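Local coordinates for rhusiopathiae surface protein B (Erysipelothrix rhusiopathiae, PDB 3V10), which is a cell-wall-anchored surface adhesin that probably binds collagen, the chain here being its collagen-binding region of two immunoglobulin-like domains, at residues E29-F34 with T114-S119; F50-L55 with H96-F101; S71-L76 with G88-N93. All blocks are in the same frame, centred on the assembly; numbering follows the deposited sequence.

Interaction 1: residues E29-F34 with T114-S119; sequences EFNLAF and TINLKS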
# COMPACT_ATOMS: atom_id res chain seq x y z
N GLU A 29 -0.65 -6.23 7.59
CA GLU A 29 -0.54 -7.63 7.20
C GLU A 29 -1.04 -8.67 8.18
O GLU A 29 -0.82 -8.57 9.39
CB GLU A 29 0.92 -7.97 6.87
CG GLU A 29 1.55 -7.09 5.82
CD GLU A 29 3.06 -7.21 5.84
OE1 GLU A 29 3.56 -8.36 5.84
OE2 GLU A 29 3.73 -6.16 5.85
N PHE A 30 -1.70 -9.68 7.63
CA PHE A 30 -2.22 -10.78 8.42
C PHE A 30 -1.63 -12.06 7.87
O PHE A 30 -1.68 -12.31 6.66
CB PHE A 30 -3.75 -10.83 8.33
CG PHE A 30 -4.43 -9.71 9.04
CD1 PHE A 30 -4.74 -9.82 10.40
CD2 PHE A 30 -4.74 -8.53 8.38
CE1 PHE A 30 -5.34 -8.76 11.08
CE2 PHE A 30 -5.34 -7.46 9.05
CZ PHE A 30 -5.64 -7.58 10.40
N ASN A 31 -1.04 -12.86 8.75
CA ASN A 31 -0.46 -14.13 8.34
C ASN A 31 -1.26 -15.24 9.01
O ASN A 31 -1.50 -15.21 10.21
CB ASN A 31 1.00 -14.22 8.78
CG ASN A 31 1.58 -15.60 8.55
OD1 ASN A 31 1.86 -16.00 7.42
ND2 ASN A 31 1.75 -16.35 9.64
N LEU A 32 -1.67 -16.23 8.21
CA LEU A 32 -2.47 -17.33 8.72
C LEU A 32 -2.01 -18.66 8.14
O LEU A 32 -1.69 -18.77 6.96
CB LEU A 32 -3.94 -17.08 8.37
CG LEU A 32 -5.01 -18.07 8.83
CD1 LEU A 32 -5.18 -17.99 10.34
CD2 LEU A 32 -6.32 -17.74 8.12
N ALA A 33 -1.97 -19.68 8.99
CA ALA A 33 -1.57 -21.01 8.56
C ALA A 33 -2.64 -22.00 9.00
O ALA A 33 -3.26 -21.82 10.05
CB ALA A 33 -0.23 -21.39 9.18
N PHE A 34 -2.88 -23.02 8.20
CA PHE A 34 -3.86 -24.04 8.55
C PHE A 34 -3.45 -25.41 8.03
O PHE A 34 -2.49 -25.54 7.26
CB PHE A 34 -5.25 -23.64 8.01
CG PHE A 34 -5.33 -23.55 6.52
CD1 PHE A 34 -5.70 -24.66 5.76
CD2 PHE A 34 -5.04 -22.35 5.86
CE1 PHE A 34 -5.78 -24.57 4.37
CE2 PHE A 34 -5.11 -22.26 4.48
CZ PHE A 34 -5.48 -23.37 3.73
N THR A 114 -0.86 -21.66 3.82
CA THR A 114 -0.59 -20.38 4.44
C THR A 114 -1.25 -19.28 3.63
O THR A 114 -1.37 -19.37 2.41
CB THR A 114 0.93 -20.12 4.48
OG1 THR A 114 1.62 -21.33 4.88
CG2 THR A 114 1.26 -19.03 5.49
N ILE A 115 -1.69 -18.23 4.32
CA ILE A 115 -2.31 -17.10 3.66
C ILE A 115 -1.70 -15.84 4.23
O ILE A 115 -1.65 -15.66 5.44
CB ILE A 115 -3.83 -17.05 3.91
CG1 ILE A 115 -4.51 -18.27 3.29
CG2 ILE A 115 -4.40 -15.75 3.33
CD1 ILE A 115 -6.01 -18.32 3.54
N ASN A 116 -1.21 -14.97 3.35
CA ASN A 116 -0.63 -13.71 3.77
C ASN A 116 -1.53 -12.64 3.18
O ASN A 116 -1.41 -12.27 2.01
CB ASN A 116 0.80 -13.60 3.25
CG ASN A 116 1.73 -14.59 3.92
OD1 ASN A 116 2.23 -14.36 5.02
ND2 ASN A 116 1.95 -15.73 3.26
N LEU A 117 -2.45 -12.16 4.01
CA LEU A 117 -3.44 -11.16 3.60
C LEU A 117 -2.98 -9.73 3.84
O LEU A 117 -2.45 -9.41 4.89
CB LEU A 117 -4.75 -11.42 4.36
CG LEU A 117 -5.91 -10.43 4.22
CD1 LEU A 117 -6.46 -10.45 2.80
CD2 LEU A 117 -7.00 -10.82 5.21
N LYS A 118 -3.21 -8.88 2.85
CA LYS A 118 -2.84 -7.47 2.95
C LYS A 118 -4.12 -6.66 3.10
O LYS A 118 -5.11 -6.93 2.42
CB LYS A 118 -2.09 -7.04 1.69
CG LYS A 118 -0.85 -7.87 1.41
CD LYS A 118 0.07 -7.89 2.63
CE LYS A 118 1.27 -8.79 2.42
NZ LYS A 118 2.19 -8.24 1.37
N SER A 119 -4.11 -5.68 3.99
CA SER A 119 -5.29 -4.86 4.20
C SER A 119 -4.97 -3.37 4.28
O SER A 119 -3.83 -2.99 4.53
CB SER A 119 -6.03 -5.29 5.47
OG SER A 119 -5.27 -4.96 6.63
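Leu32 and Ile115 face each other as a hydrogen-bonded antiparallel pair, and Phe30 with Leu117 forms the next such pair along the strands. The four backbone bonds are alike in length but not in straightness: Ile115 N reaches Leu32 O at 2.7 Å and Phe30 N meets Leu117 O at 2.9 Å, yet the N-H...O angle falls from 166° in the latter to 144° for Leu117 N to Phe30 O. CA-H...O contacts accompany these bonds, both between the two pairs and beyond each of them; the shortest runs from Thr114 CA to Leu32 O, 3.2 Å.

On the face that carries Phe30, Leu32, Ile115 and Leu117, the cross-strand touch is made by the roots of the side chains, with Phe30 CB 4.1 Å from Leu117 CB. The Phe30 ring stands further along, its chi1 of -71° setting CG beside the backbone N, and its CE2 corner meets Ser119 OG at 3.5 Å in the plane of the ring. That hydroxyl is hydrogen-bonded to Ile28 O. At the other end Phe34 CE2 lies 4.1 Å from Ile115 CD1.

The face of Glu29, Asn31, Thr114, Asn116 and Lys118 is more polar. Glu29 and Lys118 run side by side through their aliphatic parts, Glu29 CG being 3.6 Å from Lys118 CD. Their charged ends are not in contact; Lys118 NZ instead bonds to Asn307 O and Phe309 O, while Asn116 ND2 is held by Asp311 OD1.

Strand 28-35 is flanked by strand 10-16 through backbone bonds such as Asn31 with Asp14, and strand 112-123 has strand 311-315 antiparallel beside it, with Thr114 bonded to Thr313. Over the apolar face lie strands 50-54 and 96-101, which place Leu53 on Leu32, Phe99 on Ile115 and Ile97 on Leu117.

Interaction 2: residues F50-L55 with H96-F101; sequences FFDLTL and HIHFEF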
# COMPACT_ATOMS: atom_id res chain seq x y z
N PHE A 50 -14.95 -24.52 2.95
CA PHE A 50 -14.42 -23.16 3.02
C PHE A 50 -14.28 -22.63 4.44
O PHE A 50 -14.64 -23.29 5.41
CB PHE A 50 -15.39 -22.23 2.30
CG PHE A 50 -16.76 -22.21 2.92
CD1 PHE A 50 -17.67 -23.24 2.67
CD2 PHE A 50 -17.13 -21.20 3.80
CE1 PHE A 50 -18.91 -23.27 3.30
CE2 PHE A 50 -18.37 -21.21 4.43
CZ PHE A 50 -19.27 -22.25 4.18
N PHE A 51 -13.75 -21.41 4.53
CA PHE A 51 -13.65 -20.69 5.78
C PHE A 51 -13.61 -19.22 5.41
O PHE A 51 -13.19 -18.84 4.31
CB PHE A 51 -12.44 -21.09 6.65
CG PHE A 51 -11.09 -20.93 6.00
CD1 PHE A 51 -10.45 -22.02 5.45
CD2 PHE A 51 -10.43 -19.71 6.03
CE1 PHE A 51 -9.15 -21.91 4.95
CE2 PHE A 51 -9.14 -19.58 5.53
CZ PHE A 51 -8.49 -20.68 4.99
N ASP A 52 -14.09 -18.39 6.33
CA ASP A 52 -14.16 -16.96 6.10
C ASP A 52 -13.35 -16.14 7.07
O ASP A 52 -13.33 -16.41 8.28
CB ASP A 52 -15.62 -16.52 6.15
CG ASP A 52 -16.44 -17.12 5.04
OD1 ASP A 52 -16.16 -16.81 3.86
OD2 ASP A 52 -17.36 -17.91 5.33
N LEU A 53 -12.70 -15.11 6.54
CA LEU A 53 -11.90 -14.21 7.35
C LEU A 53 -12.66 -12.88 7.41
O LEU A 53 -13.24 -12.45 6.42
CB LEU A 53 -10.53 -14.00 6.71
CG LEU A 53 -9.73 -15.28 6.44
CD1 LEU A 53 -8.40 -14.95 5.77
CD2 LEU A 53 -9.50 -16.02 7.74
N THR A 54 -12.66 -12.25 8.58
CA THR A 54 -13.35 -10.98 8.75
C THR A 54 -12.44 -9.94 9.36
O THR A 54 -12.11 -10.01 10.54
CB THR A 54 -14.59 -11.13 9.65
OG1 THR A 54 -15.43 -12.17 9.14
CG2 THR A 54 -15.37 -9.83 9.70
N LEU A 55 -12.02 -8.97 8.55
CA LEU A 55 -11.15 -7.91 9.03
C LEU A 55 -11.95 -7.08 10.04
O LEU A 55 -13.15 -6.87 9.88
CB LEU A 55 -10.68 -7.06 7.84
CG LEU A 55 -9.69 -7.79 6.92
CD1 LEU A 55 -9.58 -7.07 5.59
CD2 LEU A 55 -8.33 -7.91 7.60
N HIS A 96 -14.44 -8.76 4.13
CA HIS A 96 -14.66 -10.20 4.16
C HIS A 96 -13.82 -10.91 3.10
O HIS A 96 -13.86 -10.54 1.94
CB HIS A 96 -16.14 -10.52 3.91
CG HIS A 96 -17.07 -9.97 4.94
ND1 HIS A 96 -17.20 -10.53 6.19
CD2 HIS A 96 -17.92 -8.92 4.90
CE1 HIS A 96 -18.10 -9.84 6.88
NE2 HIS A 96 -18.55 -8.86 6.12
N ILE A 97 -13.09 -11.94 3.52
CA ILE A 97 -12.26 -12.72 2.60
C ILE A 97 -12.73 -14.17 2.67
O ILE A 97 -12.80 -14.75 3.76
CB ILE A 97 -10.77 -12.66 3.00
CG1 ILE A 97 -10.36 -11.22 3.32
CG2 ILE A 97 -9.92 -13.22 1.87
CD1 ILE A 97 -10.50 -10.27 2.16
N HIS A 98 -13.04 -14.74 1.51
CA HIS A 98 -13.55 -16.10 1.42
C HIS A 98 -12.53 -17.06 0.83
O HIS A 98 -11.90 -16.75 -0.19
CB HIS A 98 -14.82 -16.09 0.55
CG HIS A 98 -15.52 -17.42 0.45
ND1 HIS A 98 -16.29 -17.94 1.46
CD2 HIS A 98 -15.60 -18.30 -0.58
CE1 HIS A 98 -16.83 -19.08 1.07
NE2 HIS A 98 -16.43 -19.33 -0.16
N PHE A 99 -12.34 -18.20 1.47
CA PHE A 99 -11.42 -19.20 0.94
C PHE A 99 -12.24 -20.45 0.66
O PHE A 99 -12.99 -20.90 1.52
CB PHE A 99 -10.30 -19.54 1.93
CG PHE A 99 -9.42 -20.67 1.47
CD1 PHE A 99 -9.81 -22.00 1.66
CD2 PHE A 99 -8.22 -20.41 0.82
CE1 PHE A 99 -9.02 -23.05 1.20
CE2 PHE A 99 -7.42 -21.46 0.35
CZ PHE A 99 -7.82 -22.78 0.54
N GLU A 100 -12.08 -21.01 -0.54
CA GLU A 100 -12.80 -22.22 -0.92
C GLU A 100 -11.85 -23.23 -1.56
O GLU A 100 -11.00 -22.88 -2.37
CB GLU A 100 -13.94 -21.89 -1.90
CG GLU A 100 -14.67 -23.11 -2.45
CD GLU A 100 -15.75 -22.75 -3.45
OE1 GLU A 100 -15.46 -21.96 -4.38
OE2 GLU A 100 -16.89 -23.26 -3.32
N PHE A 101 -11.99 -24.50 -1.16
CA PHE A 101 -11.17 -25.57 -1.71
C PHE A 101 -11.70 -25.95 -3.08
O PHE A 101 -12.91 -26.07 -3.28
CB PHE A 101 -11.22 -26.78 -0.77
CG PHE A 101 -10.43 -26.61 0.49
CD1 PHE A 101 -9.05 -26.79 0.49
CD2 PHE A 101 -11.06 -26.28 1.69
CE1 PHE A 101 -8.31 -26.63 1.66
CE2 PHE A 101 -10.33 -26.12 2.87
CZ PHE A 101 -8.95 -26.30 2.85
O HOH W 1 -15.86 -12.98 6.11
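Leu53 O is gripped by two donors: Ile97 N across the strands at 2.9 Å, and a water that gives it a hydrogen at 2.7 Å. The same water is hydrogen-bonded to His96 ND1 at 2.8 Å, so it ties the backbone of one strand to a side chain of the other. His96 and Thr54 lie side by side, with Thr54 CG2 3.9 Å from His96 CE1.

Further along this face His98 ND1 donates to Asp52 OD1 at 2.7 Å, the shortest direct polar bond between the two strands, with an N-H...O angle of 163°. The oxygen is 9° from the imidazole plane, while ND1 meets the syn side of the carboxylate from slightly out of its plane. His98 CG is anti to the backbone N (chi1 -176°), and ND1 points at Asp52 OD1. Such a pairing would be expected to favour a proton on ND1. On the same imidazole, CE1 comes 3.5 Å from Phe50 CD2; these two rings are inclined to each other and do not stack.

The opposite face, carrying Phe51, Leu53, Ile97 and Phe99, is apolar. Phe99 CB sits over one face of the Phe51 ring, 3.8 Å from its centroid, and the two rings are near parallel but slid so far that they barely overlap. Phe51 CE1 and Phe99 CD1 still approach to 3.4 Å. The backbone bond from Leu53 N to Ile97 O is nearly straight.

Phe34 meets both Phe51 and Phe99 edge-to-face, and Phe10 does the same to Phe51. An antiparallel strand pair with one largely polar face (Asp52, Thr54, His96, His98 and Glu100, with Phe50 among them) and an aromatic, aliphatic face turned to an opposing layer is characteristic of a beta sandwich, consistent with the immunoglobulin-like fold of this domain.

Interaction 3: residues S71-L76 with G88-N93; sequences SKMPVL and GELTFN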
# COMPACT_ATOMS: atom_id res chain seq x y z
N SER A 71 -13.14 -9.79 -6.22
CA SER A 71 -11.89 -10.18 -6.88
C SER A 71 -11.51 -11.60 -6.47
O SER A 71 -11.75 -12.01 -5.34
CB SER A 71 -10.77 -9.20 -6.49
OG SER A 71 -11.05 -7.90 -6.97
N LYS A 72 -10.93 -12.35 -7.40
CA LYS A 72 -10.53 -13.73 -7.13
C LYS A 72 -9.04 -13.97 -7.36
O LYS A 72 -8.42 -13.36 -8.24
CB LYS A 72 -11.31 -14.70 -8.02
CG LYS A 72 -12.69 -15.09 -7.51
CD LYS A 72 -13.68 -13.96 -7.62
CE LYS A 72 -15.10 -14.49 -7.45
NZ LYS A 72 -16.10 -13.40 -7.57
N MET A 73 -8.46 -14.86 -6.57
CA MET A 73 -7.05 -15.22 -6.68
C MET A 73 -6.92 -16.72 -6.47
O MET A 73 -7.46 -17.27 -5.51
CB MET A 73 -6.22 -14.47 -5.62
CG MET A 73 -4.74 -14.82 -5.63
SD MET A 73 -3.72 -13.96 -4.39
CE MET A 73 -3.67 -15.16 -3.10
N PRO A 74 -6.23 -17.42 -7.38
CA PRO A 74 -6.09 -18.86 -7.19
C PRO A 74 -5.07 -19.18 -6.11
O PRO A 74 -4.15 -18.39 -5.85
CB PRO A 74 -5.64 -19.34 -8.56
CG PRO A 74 -4.80 -18.20 -9.04
CD PRO A 74 -5.62 -16.99 -8.65
N VAL A 75 -5.23 -20.32 -5.46
CA VAL A 75 -4.27 -20.75 -4.45
C VAL A 75 -3.73 -22.06 -5.01
O VAL A 75 -4.45 -23.05 -5.12
CB VAL A 75 -4.93 -20.99 -3.09
CG1 VAL A 75 -3.86 -21.32 -2.06
CG2 VAL A 75 -5.69 -19.74 -2.66
N LEU A 76 -2.45 -22.05 -5.37
CA LEU A 76 -1.82 -23.20 -5.98
C LEU A 76 -1.01 -24.11 -5.06
O LEU A 76 -0.55 -23.70 -3.99
CB LEU A 76 -0.91 -22.73 -7.12
CG LEU A 76 -1.54 -21.71 -8.07
CD1 LEU A 76 -0.48 -21.17 -9.02
CD2 LEU A 76 -2.68 -22.38 -8.83
N GLY A 88 -7.16 -24.16 -4.22
CA GLY A 88 -8.09 -23.27 -3.56
C GLY A 88 -8.31 -21.99 -4.32
O GLY A 88 -7.65 -21.72 -5.33
N GLU A 89 -9.24 -21.20 -3.82
CA GLU A 89 -9.57 -19.93 -4.45
C GLU A 89 -9.93 -18.92 -3.37
O GLU A 89 -10.73 -19.21 -2.48
CB GLU A 89 -10.76 -20.14 -5.39
CG GLU A 89 -11.23 -18.91 -6.13
CD GLU A 89 -12.31 -19.26 -7.13
OE1 GLU A 89 -12.04 -20.07 -8.04
OE2 GLU A 89 -13.44 -18.73 -7.01
N LEU A 90 -9.31 -17.75 -3.44
CA LEU A 90 -9.59 -16.68 -2.48
C LEU A 90 -10.43 -15.61 -3.14
O LEU A 90 -10.10 -15.14 -4.24
CB LEU A 90 -8.29 -16.04 -1.99
CG LEU A 90 -7.50 -16.73 -0.88
CD1 LEU A 90 -6.18 -16.00 -0.70
CD2 LEU A 90 -8.30 -16.73 0.41
N THR A 91 -11.51 -15.22 -2.48
CA THR A 91 -12.37 -14.17 -2.99
C THR A 91 -12.31 -13.02 -2.00
O THR A 91 -12.59 -13.18 -0.81
CB THR A 91 -13.83 -14.65 -3.15
OG1 THR A 91 -13.88 -15.71 -4.11
CG2 THR A 91 -14.71 -13.49 -3.62
N PHE A 92 -11.94 -11.84 -2.50
CA PHE A 92 -11.82 -10.66 -1.65
C PHE A 92 -13.10 -9.83 -1.74
O PHE A 92 -13.44 -9.31 -2.80
CB PHE A 92 -10.61 -9.84 -2.11
CG PHE A 92 -9.32 -10.62 -2.09
CD1 PHE A 92 -8.52 -10.65 -0.96
CD2 PHE A 92 -8.95 -11.38 -3.19
CE1 PHE A 92 -7.36 -11.44 -0.93
CE2 PHE A 92 -7.80 -12.16 -3.17
CZ PHE A 92 -7.00 -12.19 -2.03
N ASN A 93 -13.81 -9.73 -0.62
CA ASN A 93 -15.07 -8.99 -0.55
C ASN A 93 -15.02 -7.91 0.53
O ASN A 93 -15.71 -8.01 1.55
CB ASN A 93 -16.21 -9.97 -0.25
CG ASN A 93 -16.40 -11.01 -1.35
OD1 ASN A 93 -16.64 -12.18 -1.08
ND2 ASN A 93 -16.30 -10.57 -2.60
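Met73 and Leu90 form a hydrogen-bonded pair at the middle of this hairpin, and their side chains lie side by side on its apolar face. Met73 CE touches Leu90 CD1 at 3.6 Å. Met73 CG is anti to the backbone N (chi1 178°), chi2 is extended too and carries SD outward, and chi3 of 96° turns CE to Leu90 CD1. Met73 CB meets Phe92 CE2 at 3.7 Å, in the plane of that ring and at its edge. On the other flank Val75 CG2 packs 3.9 Å from Leu90 CG. Val75 faces Gly88, which has no side chain, and Val75 CB comes 3.6 Å from Gly88 O. Val75 N reaches that same oxygen from well above the carbonyl plane.

The backbone ladder is firm at its middle, where Leu90 N to Met73 O measures 2.8 Å at 179°. It is loose at the open end of the hairpin, where the bond from Ser71 N to Phe92 O is weak.

The face of Lys72, Pro74, Glu89 and Thr91 is looser and more exposed. Lys72 runs alongside Thr91, with Lys72 CG 3.7 Å from Thr91 OG1, and its ammonium group is hydrogen-bonded to Gly70 O. Glu89 OE2 touches only the aliphatic part of the same lysine, and the opposite charges stay 6.0 Å apart between Lys72 NZ and Glu89 OE2.

Strand 85-93 pairs on its far edge with strand 96-101, where Thr91 and Glu89 bond to His98 and Glu100. Strand 71-77 is joined to the parallel strand 311-315 through Leu76 and Ile314, and Ala312 touches Met73, Val75 and Leu90.

All three contacts belong to the bacterial Ig domain, and their strands are all part of one mixed, branched or curled beta-sheet. Along the chain they nest: interaction 3 lies within the loop closed by interaction 2, which lies within that of interaction 1. Interactions 2 and 3 are neighbours, centres about 9 Å apart, because strands 85-93 and 96-101 pair directly. Centre to centre, interaction 1 is about 11 Å from interaction 2 and about 13 Å from interaction 3, meeting both by packing. Phe30 touches Leu55, and Ile115 touches Leu90, so the three strand pairs enclose one buried apolar interior shared by the facing layers of this domain.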